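PDB 5C6O: BH2163 protein from Bacillus halodurans, which probably exports drugs and other foreign compounds across the cell membrane by antiport, as a MATE-family multidrug transporter. Local coordinates for residues F287-I295 with V325-I333. Sequence-based numbering, arbitrary orientation.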
ATOM      1  N   PHE A 287      -4.363   9.552  -2.203  1.00204.68           N
ATOM      2  CA  PHE A 287      -3.650  10.770  -1.861  1.00198.49           C
ATOM      3  C   PHE A 287      -4.111  11.305  -0.530  1.00180.74           C
ATOM      4  O   PHE A 287      -3.318  11.543   0.382  1.00186.47           O
ATOM      5  CB  PHE A 287      -3.832  11.860  -2.895  1.00203.29           C
ATOM      6  CG  PHE A 287      -3.000  13.060  -2.611  1.00246.77           C
ATOM      7  CD1 PHE A 287      -1.849  13.308  -3.348  1.00272.62           C
ATOM      8  CD2 PHE A 287      -3.332  13.916  -1.561  1.00258.61           C
ATOM      9  CE1 PHE A 287      -1.058  14.410  -3.064  1.00301.74           C
ATOM     10  CE2 PHE A 287      -2.547  15.014  -1.267  1.00277.08           C
ATOM     11  CZ  PHE A 287      -1.411  15.264  -2.024  1.00297.72           C
ATOM     12  N   VAL A 288      -5.404  11.507  -0.418  1.00164.29           N
ATOM     13  CA  VAL A 288      -5.926  11.858   0.874  1.00172.20           C
ATOM     14  C   VAL A 288      -6.419  10.624   1.663  1.00161.83           C
ATOM     15  O   VAL A 288      -7.278  10.683   2.538  1.00151.58           O
ATOM     16  CB  VAL A 288      -6.813  13.118   0.785  1.00191.39           C
ATOM     17  CG1 VAL A 288      -8.296  12.828   1.030  1.00205.68           C
ATOM     18  CG2 VAL A 288      -6.210  14.221   1.667  1.00180.40           C
ATOM     19  N   MET A 289      -5.806   9.496   1.356  1.00166.33           N
ATOM     20  CA  MET A 289      -5.781   8.414   2.319  1.00188.36           C
ATOM     21  C   MET A 289      -4.539   8.533   3.207  1.00190.07           C
ATOM     22  O   MET A 289      -4.638   8.402   4.434  1.00192.74           O
ATOM     23  CB  MET A 289      -5.872   7.046   1.640  1.00200.67           C
ATOM     24  CG  MET A 289      -7.281   6.635   1.215  1.00194.56           C
ATOM     25  SD  MET A 289      -8.517   6.489   2.529  1.00197.57           S
ATOM     26  CE  MET A 289      -8.670   8.191   3.106  1.00169.87           C
ATOM     27  N   MET A 290      -3.391   8.795   2.574  1.00170.65           N
ATOM     28  CA  MET A 290      -2.110   9.105   3.249  1.00164.49           C
ATOM     29  C   MET A 290      -2.126   9.585   4.724  1.00152.08           C
ATOM     30  O   MET A 290      -1.813   8.809   5.618  1.00138.18           O
ATOM     31  CB  MET A 290      -1.320  10.066   2.368  1.00169.50           C
ATOM     32  CG  MET A 290      -0.124  10.741   3.036  1.00176.26           C
ATOM     33  SD  MET A 290       1.126  11.137   1.794  1.00209.36           S
ATOM     34  CE  MET A 290       0.144  11.158   0.279  1.00214.66           C
ATOM     35  N   PRO A 291      -2.456  10.865   4.985  1.00151.30           N
ATOM     36  CA  PRO A 291      -2.873  11.162   6.325  1.00159.45           C
ATOM     37  C   PRO A 291      -3.173   9.916   7.117  1.00159.61           C
ATOM     38  O   PRO A 291      -2.303   9.476   7.860  1.00167.14           O
ATOM     39  CB  PRO A 291      -4.081  12.036   6.084  1.00162.36           C
ATOM     40  CG  PRO A 291      -3.549  12.890   4.950  1.00174.14           C
ATOM     41  CD  PRO A 291      -2.460  12.111   4.220  1.00150.57           C
ATOM     42  N   MET A 292      -4.327   9.296   6.946  1.00161.70           N
ATOM     43  CA  MET A 292      -4.542   8.027   7.647  1.00182.33           C
ATOM     44  C   MET A 292      -3.365   7.021   7.614  1.00174.88           C
ATOM     45  O   MET A 292      -2.786   6.651   8.662  1.00150.98           O
ATOM     46  CB  MET A 292      -5.811   7.358   7.137  1.00196.49           C
ATOM     47  CG  MET A 292      -6.976   7.541   8.076  1.00206.58           C
ATOM     48  SD  MET A 292      -7.316   9.269   8.436  1.00220.12           S
ATOM     49  CE  MET A 292      -9.095   9.047   8.528  1.00212.69           C
ATOM     50  N   MET A 293      -3.041   6.569   6.403  1.00176.12           N
ATOM     51  CA  MET A 293      -1.978   5.598   6.177  1.00165.99           C
ATOM     52  C   MET A 293      -0.720   5.923   6.988  1.00176.10           C
ATOM     53  O   MET A 293      -0.159   5.053   7.677  1.00162.73           O
ATOM     54  CB  MET A 293      -1.649   5.558   4.691  1.00147.58           C
ATOM     55  CG  MET A 293      -2.667   4.826   3.863  1.00161.02           C
ATOM     56  SD  MET A 293      -2.502   3.027   4.002  1.00203.21           S
ATOM     57  CE  MET A 293      -4.115   2.563   4.646  1.00173.56           C
ATOM     58  N   GLY A 294      -0.304   7.190   6.906  1.00180.76           N
ATOM     59  CA  GLY A 294       0.955   7.661   7.476  1.00168.72           C
ATOM     60  C   GLY A 294       0.930   7.517   8.967  1.00169.70           C
ATOM     61  O   GLY A 294       1.868   6.990   9.557  1.00186.12           O
ATOM     62  N   ILE A 295      -0.165   7.974   9.562  1.00165.41           N
ATOM     63  CA  ILE A 295      -0.407   7.816  10.988  1.00179.98           C
ATOM     64  C   ILE A 295      -0.386   6.342  11.378  1.00176.06           C
ATOM     65  O   ILE A 295       0.216   5.973  12.396  1.00177.39           O
ATOM     66  CB  ILE A 295      -1.752   8.457  11.403  1.00200.27           C
ATOM     67  CG1 ILE A 295      -1.689   9.990  11.294  1.00206.04           C
ATOM     68  CG2 ILE A 295      -2.167   8.033  12.806  1.00209.02           C
ATOM     69  CD1 ILE A 295      -0.544  10.643  12.048  1.00218.53           C
ATOM     70  N   VAL A 325      -6.139  10.227  17.069  1.00163.64           N
ATOM     71  CA  VAL A 325      -5.784  11.151  16.020  1.00173.42           C
ATOM     72  C   VAL A 325      -6.526  10.764  14.740  1.00184.30           C
ATOM     73  O   VAL A 325      -7.249  11.592  14.166  1.00184.88           O
ATOM     74  CB  VAL A 325      -4.275  11.286  15.819  1.00174.84           C
ATOM     75  CG1 VAL A 325      -3.628   9.912  15.655  1.00180.96           C
ATOM     76  CG2 VAL A 325      -3.989  12.210  14.640  1.00185.94           C
ATOM     77  N   ALA A 326      -6.389   9.505  14.323  1.00176.26           N
ATOM     78  CA  ALA A 326      -6.987   9.059  13.073  1.00161.70           C
ATOM     79  C   ALA A 326      -8.403   9.564  12.989  1.00161.73           C
ATOM     80  O   ALA A 326      -8.782  10.138  11.978  1.00191.71           O
ATOM     81  CB  ALA A 326      -6.960   7.560  12.948  1.00155.75           C
ATOM     82  N   THR A 327      -9.181   9.406  14.051  1.00151.16           N
ATOM     83  CA  THR A 327     -10.534   9.949  14.005  1.00171.89           C
ATOM     84  C   THR A 327     -10.644  11.426  13.585  1.00187.89           C
ATOM     85  O   THR A 327     -11.493  11.772  12.739  1.00189.41           O
ATOM     86  CB  THR A 327     -11.340   9.647  15.273  1.00174.30           C
ATOM     87  OG1 THR A 327     -12.276   8.596  14.971  1.00174.88           O
ATOM     88  CG2 THR A 327     -12.130  10.868  15.750  1.00173.23           C
ATOM     89  N   ILE A 328      -9.808  12.298  14.143  1.00185.18           N
ATOM     90  CA  ILE A 328      -9.923  13.682  13.736  1.00196.76           C
ATOM     91  C   ILE A 328      -9.606  13.846  12.244  1.00190.78           C
ATOM     92  O   ILE A 328     -10.225  14.652  11.564  1.00199.35           O
ATOM     93  CB  ILE A 328      -9.172  14.655  14.659  1.00214.58           C
ATOM     94  CG1 ILE A 328      -9.648  16.096  14.396  1.00240.61           C
ATOM     95  CG2 ILE A 328      -7.669  14.483  14.515  1.00230.71           C
ATOM     96  CD1 ILE A 328      -9.765  16.977  15.648  1.00259.07           C
ATOM     97  N   PHE A 329      -8.683  13.051  11.718  1.00182.74           N
ATOM     98  CA  PHE A 329      -8.471  13.051  10.281  1.00171.15           C
ATOM     99  C   PHE A 329      -9.485  12.167   9.643  1.00152.43           C
ATOM    100  O   PHE A 329      -9.344  11.871   8.491  1.00160.24           O
ATOM    101  CB  PHE A 329      -7.093  12.516   9.891  1.00201.55           C
ATOM    102  CG  PHE A 329      -5.949  13.320  10.433  1.00243.30           C
ATOM    103  CD1 PHE A 329      -4.813  12.686  10.945  1.00235.62           C
ATOM    104  CD2 PHE A 329      -5.998  14.718  10.442  1.00264.64           C
ATOM    105  CE1 PHE A 329      -3.750  13.433  11.442  1.00228.21           C
ATOM    106  CE2 PHE A 329      -4.936  15.469  10.946  1.00251.09           C
ATOM    107  CZ  PHE A 329      -3.814  14.824  11.448  1.00233.18           C
ATOM    108  N   SER A 330     -10.469  11.684  10.384  1.00145.65           N
ATOM    109  CA  SER A 330     -11.513  10.886   9.760  1.00163.62           C
ATOM    110  C   SER A 330     -12.611  11.839   9.420  1.00173.41           C
ATOM    111  O   SER A 330     -12.976  11.997   8.263  1.00192.53           O
ATOM    112  CB  SER A 330     -12.017   9.762  10.664  1.00177.57           C
ATOM    113  OG  SER A 330     -11.778   8.480  10.085  1.00172.44           O
ATOM    114  N   ILE A 331     -13.112  12.510  10.439  1.00172.75           N
ATOM    115  CA  ILE A 331     -13.991  13.637  10.223  1.00183.82           C
ATOM    116  C   ILE A 331     -13.374  14.677   9.262  1.00172.98           C
ATOM    117  O   ILE A 331     -14.073  15.437   8.638  1.00161.73           O
ATOM    118  CB  ILE A 331     -14.387  14.256  11.586  1.00197.56           C
ATOM    119  CG1 ILE A 331     -13.339  15.267  12.091  1.00205.72           C
ATOM    120  CG2 ILE A 331     -14.573  13.144  12.622  1.00180.38           C
ATOM    121  CD1 ILE A 331     -13.530  16.697  11.601  1.00201.71           C
ATOM    122  N   GLY A 332     -12.056  14.703   9.150  1.00182.11           N
ATOM    123  CA  GLY A 332     -11.402  15.718   8.344  1.00186.59           C
ATOM    124  C   GLY A 332     -11.601  15.433   6.882  1.00181.13           C
ATOM    125  O   GLY A 332     -12.421  16.041   6.229  1.00182.13           O
ATOM    126  N   ILE A 333     -10.832  14.496   6.369  1.00187.06           N
ATOM    127  CA  ILE A 333     -10.998  14.067   5.017  1.00186.20           C
ATOM    128  C   ILE A 333     -12.478  14.161   4.693  1.00183.45           C
ATOM    129  O   ILE A 333     -12.846  14.911   3.800  1.00214.50           O
ATOM    130  CB  ILE A 333     -10.401  12.665   4.820  1.00206.34           C
ATOM    131  CG1 ILE A 333      -8.864  12.778   4.729  1.00226.86           C
ATOM    132  CG2 ILE A 333     -10.966  12.017   3.572  1.00223.68           C
ATOM    133  CD1 ILE A 333      -8.075  11.614   5.305  1.00238.64           C
TER
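Two antiparallel helices predicted to span the membrane, 290-305 and 312-336, meet here through a methionine knob: Met292 inserts its side chain among Ala326, Phe329, Ser330 and Ile333. The evidence for a hole is that Met292 SD lies 3.6 Å from Phe329 CB and 4.0 Å from Ile333 CD1; the bend at chi2 (56°) carries the sulfur to the second helix. Met292 CE is modelled too close to Phe329 O to be trusted, so its approach to Ala326 and Ser330 is doubtful. Met292 and Phe329 run past one another in opposite directions. Ser330 OG is hydrogen-bonded to Thr369 O, so its polar end is satisfied beside the methionine. Local axes 9.7 Å apart at an angle of 171° place the pair as near-antiparallel neighbours within the second MatE sequence region. One turn beyond the knob, Ile295 divides its branches: CG2 touches Val325 CG1 at 3.7 Å, whereas CG1 approaches the Phe329 ring at its edge, 4.0 Å from CE1. Toward the other end, Val288 and Ile333 reach tip to tip, with their CG1 atoms 3.7 Å apart, and Ile333 CD1 also packs against Pro291 CB. On the flank facing helix 25-44, Met290 touches Met30 and Phe31.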